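Local coordinates for uncharacterized protein (Legionella longbeachae NSW150, PDB 4JZA) that probably dephosphorylates host phosphoinositides, most likely removing the 3-phosphate of phosphatidylinositol 3-phosphate, as a phosphatase of a bacterial pathogen, at residues 772-784 against 797-809. Numbering follows the deposited sequence.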
# COMPACT_ATOMS: atom_id res chain seq x y z
N GLU A 772 46.25 22.69 15.24
CA GLU A 772 45.96 22.99 13.87
C GLU A 772 45.76 21.70 13.05
O GLU A 772 44.79 21.58 12.27
CB GLU A 772 47.11 23.80 13.30
CG GLU A 772 46.78 24.61 12.05
CD GLU A 772 48.03 25.23 11.39
OE1 GLU A 772 47.92 25.83 10.30
OE2 GLU A 772 49.14 25.10 11.95
N ALA A 773 46.64 20.72 13.22
CA ALA A 773 46.57 19.52 12.41
C ALA A 773 45.38 18.65 12.75
O ALA A 773 44.66 18.17 11.85
CB ALA A 773 47.85 18.74 12.55
N THR A 774 45.15 18.41 14.03
CA THR A 774 43.94 17.69 14.47
C THR A 774 42.67 18.32 13.91
O THR A 774 41.82 17.61 13.34
CB THR A 774 43.83 17.65 16.00
OG1 THR A 774 44.95 16.92 16.55
CG2 THR A 774 42.54 16.98 16.42
N ASN A 775 42.56 19.63 13.97
CA ASN A 775 41.40 20.30 13.31
C ASN A 775 41.35 20.16 11.81
O ASN A 775 40.25 20.18 11.24
CB ASN A 775 41.35 21.79 13.57
CG ASN A 775 40.89 22.14 14.96
OD1 ASN A 775 40.26 21.34 15.69
ND2 ASN A 775 41.27 23.29 15.37
N SER A 776 42.49 20.09 11.14
CA SER A 776 42.46 19.91 9.71
C SER A 776 42.06 18.47 9.38
O SER A 776 41.24 18.24 8.48
CB SER A 776 43.80 20.26 9.10
OG SER A 776 43.83 19.89 7.77
N VAL A 777 42.57 17.49 10.12
CA VAL A 777 42.18 16.12 9.85
C VAL A 777 40.65 15.89 10.08
O VAL A 777 39.94 15.44 9.20
CB VAL A 777 43.04 15.14 10.65
CG1 VAL A 777 42.48 13.73 10.61
CG2 VAL A 777 44.44 15.12 10.06
N TYR A 778 40.18 16.22 11.27
CA TYR A 778 38.78 16.05 11.63
C TYR A 778 37.87 16.93 10.82
O TYR A 778 36.83 16.48 10.27
CB TYR A 778 38.56 16.37 13.12
CG TYR A 778 39.13 15.39 14.13
CD1 TYR A 778 39.82 14.24 13.75
CD2 TYR A 778 38.98 15.63 15.51
CE1 TYR A 778 40.33 13.37 14.69
CE2 TYR A 778 39.47 14.75 16.45
CZ TYR A 778 40.16 13.63 16.05
OH TYR A 778 40.65 12.75 16.98
N GLY A 779 38.23 18.20 10.73
CA GLY A 779 37.40 19.18 10.01
C GLY A 779 37.19 18.90 8.54
O GLY A 779 36.11 19.00 8.01
N ARG A 780 38.25 18.55 7.85
CA ARG A 780 38.13 18.30 6.41
C ARG A 780 37.40 17.02 6.11
O ARG A 780 36.52 17.00 5.23
CB ARG A 780 39.50 18.21 5.74
CG ARG A 780 40.26 19.51 5.78
CD ARG A 780 39.66 20.51 4.86
NE ARG A 780 40.36 21.77 4.98
CZ ARG A 780 40.12 22.85 4.24
NH1 ARG A 780 39.21 22.83 3.33
NH2 ARG A 780 40.86 23.92 4.37
N LEU A 781 37.80 15.94 6.80
CA LEU A 781 37.12 14.68 6.65
C LEU A 781 35.66 14.87 7.00
O LEU A 781 34.79 14.36 6.30
CB LEU A 781 37.75 13.62 7.52
CG LEU A 781 39.00 13.06 6.83
CD1 LEU A 781 39.85 12.23 7.77
CD2 LEU A 781 38.63 12.21 5.64
N ARG A 782 35.34 15.61 8.05
CA ARG A 782 33.94 15.74 8.38
C ARG A 782 33.22 16.52 7.30
O ARG A 782 32.02 16.33 7.05
CB ARG A 782 33.76 16.34 9.77
CG ARG A 782 32.33 16.60 10.24
CD ARG A 782 32.35 17.52 11.50
NE ARG A 782 32.42 16.65 12.66
CZ ARG A 782 33.35 16.63 13.61
NH1 ARG A 782 34.36 17.53 13.72
NH2 ARG A 782 33.22 15.71 14.52
N SER A 783 33.94 17.37 6.60
CA SER A 783 33.30 18.15 5.52
C SER A 783 32.72 17.28 4.39
O SER A 783 31.87 17.74 3.65
CB SER A 783 34.22 19.24 4.97
OG SER A 783 34.98 18.83 3.83
N PHE A 784 33.15 16.02 4.27
CA PHE A 784 32.58 15.07 3.30
C PHE A 784 31.27 14.41 3.73
O PHE A 784 30.62 13.79 2.90
CB PHE A 784 33.55 13.92 3.00
CG PHE A 784 34.79 14.34 2.31
CD1 PHE A 784 34.77 14.70 0.99
CD2 PHE A 784 35.97 14.32 2.97
CE1 PHE A 784 35.93 15.06 0.34
CE2 PHE A 784 37.14 14.69 2.34
CZ PHE A 784 37.12 15.06 1.01
N ILE A 797 36.94 19.48 -2.90
CA ILE A 797 37.28 19.39 -1.47
C ILE A 797 38.47 18.49 -1.27
O ILE A 797 39.31 18.75 -0.41
CB ILE A 797 36.16 18.85 -0.61
CG1 ILE A 797 34.92 19.75 -0.69
CG2 ILE A 797 36.60 18.81 0.85
CD1 ILE A 797 33.71 19.24 0.10
N VAL A 798 38.56 17.41 -2.03
CA VAL A 798 39.74 16.58 -1.99
C VAL A 798 40.98 17.43 -2.30
O VAL A 798 41.96 17.42 -1.54
CB VAL A 798 39.63 15.40 -2.96
CG1 VAL A 798 40.96 14.67 -3.12
CG2 VAL A 798 38.59 14.44 -2.48
N SER A 799 40.93 18.16 -3.41
CA SER A 799 42.02 19.04 -3.83
C SER A 799 42.53 19.92 -2.67
O SER A 799 43.71 19.92 -2.32
CB SER A 799 41.55 19.96 -4.96
OG SER A 799 42.60 20.21 -5.87
N THR A 800 41.60 20.63 -2.04
CA THR A 800 41.92 21.55 -0.97
C THR A 800 42.47 20.86 0.27
O THR A 800 43.42 21.31 0.93
CB THR A 800 40.64 22.26 -0.55
OG1 THR A 800 40.03 22.82 -1.70
CG2 THR A 800 40.89 23.36 0.47
N THR A 801 41.84 19.75 0.61
CA THR A 801 42.24 18.97 1.76
C THR A 801 43.65 18.41 1.54
O THR A 801 44.47 18.50 2.45
CB THR A 801 41.26 17.81 1.98
OG1 THR A 801 39.93 18.31 2.22
CG2 THR A 801 41.73 16.95 3.15
N VAL A 802 43.95 17.86 0.35
CA VAL A 802 45.28 17.32 0.09
C VAL A 802 46.29 18.46 0.17
O VAL A 802 47.38 18.29 0.70
CB VAL A 802 45.41 16.55 -1.26
CG1 VAL A 802 46.85 16.12 -1.52
CG2 VAL A 802 44.54 15.30 -1.26
N GLU A 803 45.94 19.62 -0.33
CA GLU A 803 46.89 20.72 -0.30
C GLU A 803 47.17 21.11 1.11
O GLU A 803 48.35 21.28 1.51
CB GLU A 803 46.44 21.93 -1.13
CG GLU A 803 47.29 22.10 -2.39
CD GLU A 803 46.60 22.93 -3.49
OE1 GLU A 803 45.47 23.44 -3.26
OE2 GLU A 803 47.22 23.10 -4.58
N GLU A 804 46.10 21.22 1.90
CA GLU A 804 46.24 21.65 3.25
C GLU A 804 47.02 20.62 4.05
O GLU A 804 47.95 20.97 4.78
CB GLU A 804 44.89 21.89 3.85
CG GLU A 804 44.91 22.09 5.35
CD GLU A 804 43.61 22.68 5.82
OE1 GLU A 804 42.80 22.03 6.59
OE2 GLU A 804 43.36 23.82 5.37
N TRP A 805 46.71 19.34 3.89
CA TRP A 805 47.46 18.33 4.65
C TRP A 805 48.89 18.23 4.18
O TRP A 805 49.77 18.04 4.99
CB TRP A 805 46.81 16.95 4.58
CG TRP A 805 45.46 16.87 5.26
CD1 TRP A 805 44.93 17.74 6.14
CD2 TRP A 805 44.51 15.84 5.08
NE1 TRP A 805 43.68 17.33 6.52
CE2 TRP A 805 43.40 16.15 5.89
CE3 TRP A 805 44.48 14.67 4.34
CZ2 TRP A 805 42.29 15.34 5.96
CZ3 TRP A 805 43.38 13.87 4.43
CH2 TRP A 805 42.30 14.22 5.23
N THR A 806 49.12 18.37 2.88
CA THR A 806 50.47 18.27 2.38
C THR A 806 51.32 19.39 2.96
O THR A 806 52.44 19.15 3.35
CB THR A 806 50.47 18.23 0.85
OG1 THR A 806 49.83 17.02 0.40
CG2 THR A 806 51.86 18.23 0.35
N LYS A 807 50.78 20.59 3.06
CA LYS A 807 51.51 21.70 3.66
C LYS A 807 51.89 21.46 5.13
O LYS A 807 53.07 21.58 5.52
CB LYS A 807 50.68 22.95 3.59
CG LYS A 807 51.39 24.07 2.88
CD LYS A 807 50.59 24.46 1.62
CE LYS A 807 51.19 25.66 0.88
NZ LYS A 807 50.14 26.67 0.55
N LEU A 808 50.90 21.11 5.94
CA LEU A 808 51.17 20.69 7.32
C LEU A 808 52.25 19.64 7.40
O LEU A 808 53.09 19.74 8.24
CB LEU A 808 49.90 20.17 7.98
CG LEU A 808 48.86 21.28 8.21
CD1 LEU A 808 47.47 20.70 8.51
CD2 LEU A 808 49.29 22.24 9.31
N PHE A 809 52.25 18.65 6.52
CA PHE A 809 53.29 17.59 6.49
C PHE A 809 54.68 18.14 6.17
O PHE A 809 55.64 17.90 6.90
CB PHE A 809 52.90 16.47 5.50
CG PHE A 809 54.01 15.48 5.24
CD1 PHE A 809 54.47 14.63 6.26
CD2 PHE A 809 54.59 15.40 3.99
CE1 PHE A 809 55.52 13.73 6.03
CE2 PHE A 809 55.63 14.52 3.77
CZ PHE A 809 56.09 13.68 4.79
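A bend at chi2 (-71°) turns the Arg780 side chain across the interface, among Thr800, Thr801, Glu804 and Trp805, while Glu804, its CG trans to the backbone N (chi1 169°), reaches out from the facing helix to meet it. The guanidinium grips the carboxylate side-on with two nitrogens: Arg780 NE lies 2.9 Å from Glu804 OE1, and Arg780 NH2 lies 2.7 Å from Glu804 OE2. Both approach from above the carboxylate plane, the two flat groups being turned 68° apart. Ser776 OG donates to the anti lone pair of Glu804 OE1 at 2.7 Å, giving that oxygen a second donor. Beside this polar cluster, the Trp805 indole inserts among Ser776, Val777, Arg780 and Leu781. Its NE1 makes a weak, in-plane bond to Ser776 O (3.3 Å), the far edge meets Leu781 CG, and Val777 CG2 covers one face. Leu808 packs against Ser776 CB, and at the other end Phe784 CZ touches Ile797 CG2 and Val798 CG2, each at 3.8 Å. The two segments run nearly antiparallel, their axes 10.5 Å apart, within the C-terminal domain, where helix 676-702 supplies Leu698 against Val777 and Leu701 against Trp805. With donors from two residues on 772-784, the Glu804 carboxylate is probably held as the anion, and the paired charge and the inserted indole are together consistent with a defined register between the two helices.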